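Local structure of membrane lipoprotein family protein (Aeropyrum pernix, 4PEV) at residues 80-86 and 306-310; 334-339 and 365-369. The protein binds adenosine and probably serves as the substrate-binding lipoprotein of a nucleoside ABC transporter. One frame throughout, in Å; residues are numbered along the deposited sequence.

Contact 1: 80-86 and 306-310; sequences AAEELGV and YTAIK
Two helices of the N-terminal-side lobe of a periplasmic-binding-protein fold meet here: the C-terminal end of helix 69-84 and residues 306-310 of helix 301-313. The short axes come within 10.8 Å and cross at -44°, their N-to-C directions 44° apart. The backbones are closest at Ala80 and Tyr306, whose CA atoms lie 5.9 Å apart. Leu84 N bonds to Ala80 O (3.0 Å) in the last helical turn; Gly85 then leaves the helix with positive phi (86/14), and extended Val86 (-83/160) leads into strand 87-91.

Apolar contacts make up most of the interface, which buries 314 Å² in all. Ala80 CB packs 3.8 Å from Ile309 CG2 and 3.9 Å from Tyr306 CD1. Beyond the helix end, Val86 CG1 reaches the same Ile309 CG2 at 4.1 Å. Leu84 (m,t) lies against Tyr306, CG to CE1 4.3 Å, and sets CD1 3.7 Å from Lys310 CG.

Tyr306 has a t chi1 and a chi2 of 84°, which swing its ring along helix 69-84. Ala80 N sits at the ring edge, 3.8 Å from Tyr306 CD1, and Arg79 makes a cation-pi contact with the ring.

One polar link crosses the interface, a weak hydrogen bond from Tyr306 OH to Glu83 OE2 (2.8 Å), with Glu83 in chi1 m and chi2 t. The chemistry is thus graded: alanine, valine and isoleucine form the buried side, while the tyrosine hydroxyl meets a carboxylate at the exposed margin.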
loop_
_atom_site.group_PDB
_atom_site.type_symbol
_atom_site.label_atom_id
_atom_site.label_comp_id
_atom_site.label_asym_id
_atom_site.label_seq_id
_atom_site.Cartn_x
_atom_site.Cartn_y
_atom_site.Cartn_z
ATOM N N ALA C 80 -3.515 -8.068 -18.704
ATOM C CA ALA C 80 -3.420 -9.450 -19.168
ATOM C C ALA C 80 -4.546 -9.822 -20.140
ATOM O O ALA C 80 -4.318 -10.523 -21.117
ATOM C CB ALA C 80 -3.427 -10.385 -17.983
ATOM N N ALA C 81 -5.759 -9.347 -19.872
ATOM C CA ALA C 81 -6.880 -9.512 -20.802
ATOM C C ALA C 81 -6.519 -9.040 -22.196
ATOM O O ALA C 81 -6.727 -9.761 -23.160
ATOM C CB ALA C 81 -8.104 -8.757 -20.312
ATOM N N GLU C 82 -5.968 -7.831 -22.294
ATOM C CA GLU C 82 -5.689 -7.231 -23.590
ATOM C C GLU C 82 -4.415 -7.786 -24.224
ATOM O O GLU C 82 -4.451 -8.184 -25.375
ATOM C CB GLU C 82 -5.652 -5.702 -23.478
ATOM C CG GLU C 82 -5.242 -4.938 -24.746
ATOM C CD GLU C 82 -6.074 -5.239 -26.008
ATOM O OE1 GLU C 82 -5.484 -5.207 -27.112
ATOM O OE2 GLU C 82 -7.304 -5.489 -25.938
ATOM N N GLU C 83 -3.303 -7.827 -23.492
ATOM C CA GLU C 83 -2.027 -8.268 -24.074
ATOM C C GLU C 83 -1.984 -9.775 -24.337
ATOM O O GLU C 83 -1.580 -10.200 -25.404
ATOM C CB GLU C 83 -0.841 -7.890 -23.186
ATOM C CG GLU C 83 -0.407 -6.430 -23.247
ATOM C CD GLU C 83 0.724 -6.096 -22.258
ATOM O OE1 GLU C 83 0.824 -4.921 -21.819
ATOM O OE2 GLU C 83 1.515 -7.005 -21.907
ATOM N N LEU C 84 -2.390 -10.585 -23.366
ATOM C CA LEU C 84 -2.296 -12.057 -23.491
ATOM C C LEU C 84 -3.575 -12.737 -23.974
ATOM O O LEU C 84 -3.549 -13.918 -24.252
ATOM C CB LEU C 84 -1.885 -12.692 -22.158
ATOM C CG LEU C 84 -0.757 -11.998 -21.397
ATOM C CD1 LEU C 84 -0.365 -12.806 -20.174
ATOM C CD2 LEU C 84 0.444 -11.760 -22.300
ATOM N N GLY C 85 -4.687 -12.011 -24.037
ATOM C CA GLY C 85 -5.923 -12.533 -24.623
ATOM C C GLY C 85 -6.829 -13.341 -23.708
ATOM O O GLY C 85 -7.763 -13.989 -24.188
ATOM N N VAL C 86 -6.603 -13.275 -22.399
ATOM C CA VAL C 86 -7.355 -14.101 -21.445
ATOM C C VAL C 86 -8.715 -13.478 -21.081
ATOM O O VAL C 86 -8.919 -12.272 -21.264
ATOM C CB VAL C 86 -6.531 -14.405 -20.157
ATOM C CG1 VAL C 86 -5.044 -14.473 -20.455
ATOM C CG2 VAL C 86 -6.759 -13.385 -19.068
ATOM N N TYR C 306 -0.455 -9.734 -12.961
ATOM C CA TYR C 306 -0.067 -9.913 -14.363
ATOM C C TYR C 306 0.975 -11.042 -14.553
ATOM O O TYR C 306 0.886 -11.823 -15.500
ATOM C CB TYR C 306 0.475 -8.594 -14.949
ATOM C CG TYR C 306 0.891 -8.744 -16.389
ATOM C CD1 TYR C 306 -0.041 -8.634 -17.396
ATOM C CD2 TYR C 306 2.201 -9.056 -16.736
ATOM C CE1 TYR C 306 0.316 -8.801 -18.718
ATOM C CE2 TYR C 306 2.561 -9.234 -18.051
ATOM C CZ TYR C 306 1.610 -9.101 -19.035
ATOM O OH TYR C 306 1.923 -9.263 -20.362
ATOM N N THR C 307 1.959 -11.113 -13.660
ATOM C CA THR C 307 2.959 -12.165 -13.691
ATOM C C THR C 307 2.316 -13.525 -13.440
ATOM O O THR C 307 2.543 -14.467 -14.177
ATOM C CB THR C 307 4.067 -11.877 -12.652
ATOM O OG1 THR C 307 4.811 -10.725 -13.081
ATOM C CG2 THR C 307 5.011 -13.058 -12.491
ATOM N N ALA C 308 1.494 -13.627 -12.409
ATOM C CA ALA C 308 0.806 -14.899 -12.118
ATOM C C ALA C 308 -0.077 -15.405 -13.274
ATOM O O ALA C 308 -0.210 -16.612 -13.478
ATOM C CB ALA C 308 -0.022 -14.770 -10.849
ATOM N N ILE C 309 -0.693 -14.481 -14.007
ATOM C CA ILE C 309 -1.528 -14.834 -15.144
ATOM C C ILE C 309 -0.686 -15.222 -16.352
ATOM O O ILE C 309 -1.042 -16.148 -17.091
ATOM C CB ILE C 309 -2.448 -13.674 -15.530
ATOM C CG1 ILE C 309 -3.466 -13.451 -14.423
ATOM C CG2 ILE C 309 -3.183 -13.974 -16.826
ATOM C CD1 ILE C 309 -4.209 -12.145 -14.529
ATOM N N LYS C 310 0.414 -14.507 -16.562
ATOM C CA LYS C 310 1.323 -14.813 -17.671
ATOM C C LYS C 310 1.936 -16.198 -17.475
ATOM O O LYS C 310 1.847 -17.050 -18.353
ATOM C CB LYS C 310 2.423 -13.766 -17.781
ATOM C CG LYS C 310 3.073 -13.732 -19.140
ATOM C CD LYS C 310 4.261 -12.793 -19.162
ATOM C CE LYS C 310 4.697 -12.513 -20.593
ATOM N NZ LYS C 310 6.125 -12.100 -20.622
#

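Contact 2: 334-339 and 365-369; sequences SDEEII and VMSQR
Arg369 joins helix 358-372 to the strand-to-helix junction at 334-336 through a forked hydrogen bond: NH1 and NH2 each donate to Ser334 O, both at 3.0 Å, with N-H...O angles of 145° and 141°. The junction belongs to the lobe of this periplasmic-binding-protein fold whose mixed sheet ends in the antiparallel strand 331-333. Arg369 has an m chi1 and then extends fully (t,t, chi4 180°), bringing the carbonyl near the plane and edge of its guanidinium. NH2 also forms a salt bridge with Glu286, which accepts from Ser334 OG as well, and NE donates to Ile294 O.

Ser334 is extended (-66/119). Asp335 follows at the N-cap of helix 336-348, and its p chi1 carries OD1 to 3.1 Å from Ile338 N in a capping bond. The first helical turn is set by Ile339 N to Asp335 O, 3.0 Å; Arg369 N to Val365 O, 2.9 Å, belongs to the facing helix. Nearest CA pairs are Glu336-Met366 at 8.1 Å and Ile339-Val365 at 8.9 Å, so side chains fill the space between the helices.

Met366, present as selenomethionine (m,m, chi3 149°), points its CE into that space, 3.6 Å from Glu336 CG. Ile339 (m,t) enters from the other helix: its CD1 lies 4.3 Å from Val365 CG1 and 3.5 Å from Arg369 NH2. The contact buries 240 Å², and its tightest apolar approach is 3.4 Å, between Ile339 CD1 and Met366 CE.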
loop_
_atom_site.group_PDB
_atom_site.type_symbol
_atom_site.label_atom_id
_atom_site.label_comp_id
_atom_site.label_asym_id
_atom_site.label_seq_id
_atom_site.Cartn_x
_atom_site.Cartn_y
_atom_site.Cartn_z
ATOM N N SER C 334 6.587 7.307 -5.745
ATOM C CA SER C 334 6.001 7.970 -6.879
ATOM C C SER C 334 6.984 8.965 -7.525
ATOM O O SER C 334 7.398 9.913 -6.870
ATOM C CB SER C 334 4.771 8.706 -6.335
ATOM O OG SER C 334 3.945 9.201 -7.350
ATOM N N ASP C 335 7.351 8.760 -8.796
ATOM C CA ASP C 335 8.153 9.750 -9.565
ATOM C C ASP C 335 7.340 10.439 -10.698
ATOM O O ASP C 335 6.158 10.187 -10.842
ATOM C CB ASP C 335 9.416 9.080 -10.126
ATOM C CG ASP C 335 9.124 8.161 -11.305
ATOM O OD1 ASP C 335 8.079 8.355 -11.947
ATOM O OD2 ASP C 335 9.934 7.253 -11.604
ATOM N N GLU C 336 7.977 11.290 -11.506
ATOM C CA GLU C 336 7.286 12.055 -12.582
ATOM C C GLU C 336 6.404 11.207 -13.486
ATOM O O GLU C 336 5.229 11.495 -13.669
ATOM C CB GLU C 336 8.284 12.791 -13.498
ATOM C CG GLU C 336 8.886 14.083 -12.948
ATOM C CD GLU C 336 10.131 13.863 -12.077
ATOM O OE1 GLU C 336 10.997 14.770 -12.071
ATOM O OE2 GLU C 336 10.252 12.800 -11.399
ATOM N N GLU C 337 6.984 10.170 -14.068
ATOM C CA GLU C 337 6.286 9.399 -15.088
ATOM C C GLU C 337 5.132 8.582 -14.496
ATOM O O GLU C 337 4.053 8.505 -15.088
ATOM C CB GLU C 337 7.269 8.522 -15.880
ATOM C CG GLU C 337 7.520 7.128 -15.333
ATOM C CD GLU C 337 8.146 6.213 -16.371
ATOM O OE1 GLU C 337 9.228 6.564 -16.899
ATOM O OE2 GLU C 337 7.556 5.145 -16.661
ATOM N N ILE C 338 5.360 8.010 -13.316
ATOM C CA ILE C 338 4.357 7.194 -12.621
ATOM C C ILE C 338 3.153 8.089 -12.257
ATOM O O ILE C 338 2.001 7.689 -12.403
ATOM C CB ILE C 338 4.902 6.523 -11.327
ATOM C CG1 ILE C 338 6.320 5.926 -11.494
ATOM C CG2 ILE C 338 3.936 5.456 -10.846
ATOM C CD1 ILE C 338 6.407 4.473 -11.933
ATOM N N ILE C 339 3.443 9.307 -11.806
ATOM C CA ILE C 339 2.417 10.284 -11.456
ATOM C C ILE C 339 1.549 10.632 -12.653
ATOM O O ILE C 339 0.322 10.685 -12.538
ATOM C CB ILE C 339 3.042 11.583 -10.901
ATOM C CG1 ILE C 339 3.634 11.326 -9.523
ATOM C CG2 ILE C 339 2.009 12.696 -10.773
ATOM C CD1 ILE C 339 4.573 12.411 -9.054
ATOM N N VAL C 365 2.816 18.775 -8.124
ATOM C CA VAL C 365 3.423 17.944 -7.091
ATOM C C VAL C 365 4.900 18.303 -6.960
ATOM O O VAL C 365 5.414 18.449 -5.850
ATOM C CB VAL C 365 3.288 16.434 -7.376
ATOM C CG1 VAL C 365 3.984 15.627 -6.288
ATOM C CG2 VAL C 365 1.827 16.019 -7.486
HETATM N N MSE C 366 5.577 18.458 -8.095
HETATM C CA MSE C 366 7.014 18.747 -8.110
HETATM C C MSE C 366 7.269 20.089 -7.504
HETATM O O MSE C 366 8.324 20.323 -6.909
HETATM C CB MSE C 366 7.563 18.768 -9.532
HETATM C CG MSE C 366 7.472 17.423 -10.249
HETATM SE SE MSE C 366 8.308 15.967 -9.204
HETATM C CE MSE C 366 7.209 14.423 -9.745
ATOM N N SER C 367 6.304 20.984 -7.654
ATOM C CA SER C 367 6.378 22.295 -7.049
ATOM C C SER C 367 6.416 22.158 -5.541
ATOM O O SER C 367 7.245 22.781 -4.897
ATOM C CB SER C 367 5.171 23.129 -7.474
ATOM O OG SER C 367 5.275 24.452 -7.020
ATOM N N GLN C 368 5.550 21.310 -4.992
ATOM C CA GLN C 368 5.407 21.134 -3.526
ATOM C C GLN C 368 6.530 20.313 -2.872
ATOM O O GLN C 368 6.854 20.506 -1.702
ATOM C CB GLN C 368 4.065 20.474 -3.204
ATOM C CG GLN C 368 2.849 21.264 -3.675
ATOM C CD GLN C 368 2.427 22.334 -2.688
ATOM O OE1 GLN C 368 3.066 23.372 -2.552
ATOM N NE2 GLN C 368 1.348 22.077 -1.986
ATOM N N ARG C 369 7.099 19.383 -3.629
ATOM C CA ARG C 369 8.263 18.634 -3.189
ATOM C C ARG C 369 9.519 19.508 -3.121
ATOM O O ARG C 369 10.381 19.276 -2.276
ATOM C CB ARG C 369 8.511 17.479 -4.143
ATOM C CG ARG C 369 7.408 16.434 -4.131
ATOM C CD ARG C 369 7.817 15.213 -4.936
ATOM N NE ARG C 369 6.745 14.237 -5.051
ATOM C CZ ARG C 369 6.853 13.079 -5.698
ATOM N NH1 ARG C 369 8.001 12.745 -6.285
ATOM N NH2 ARG C 369 5.808 12.254 -5.768
#

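In the fold
Contact 1 closes before contact 2 opens along the chain, and the two occupy different lobes of the binding protein, with centres 29 Å apart and nearest atoms about 13 Å apart. Contact 1 joins two helices on the parallel sheet: 80-86 leads into edge strand 87-91, while helix 301-313 rests on strand 152-157. Helix 301-313 follows strand 293-299 of the mixed sheet, so the chain crosses between lobes there; such crossings form the hinge around the cleft in this class of binding protein. Strand 320-324 then adds to the parallel sheet before 331-333 returns to the mixed one, where contact 2 lies. Its Ser334 side chain is about 11 Å from those of adenosine-binding Asp282 and Lys299.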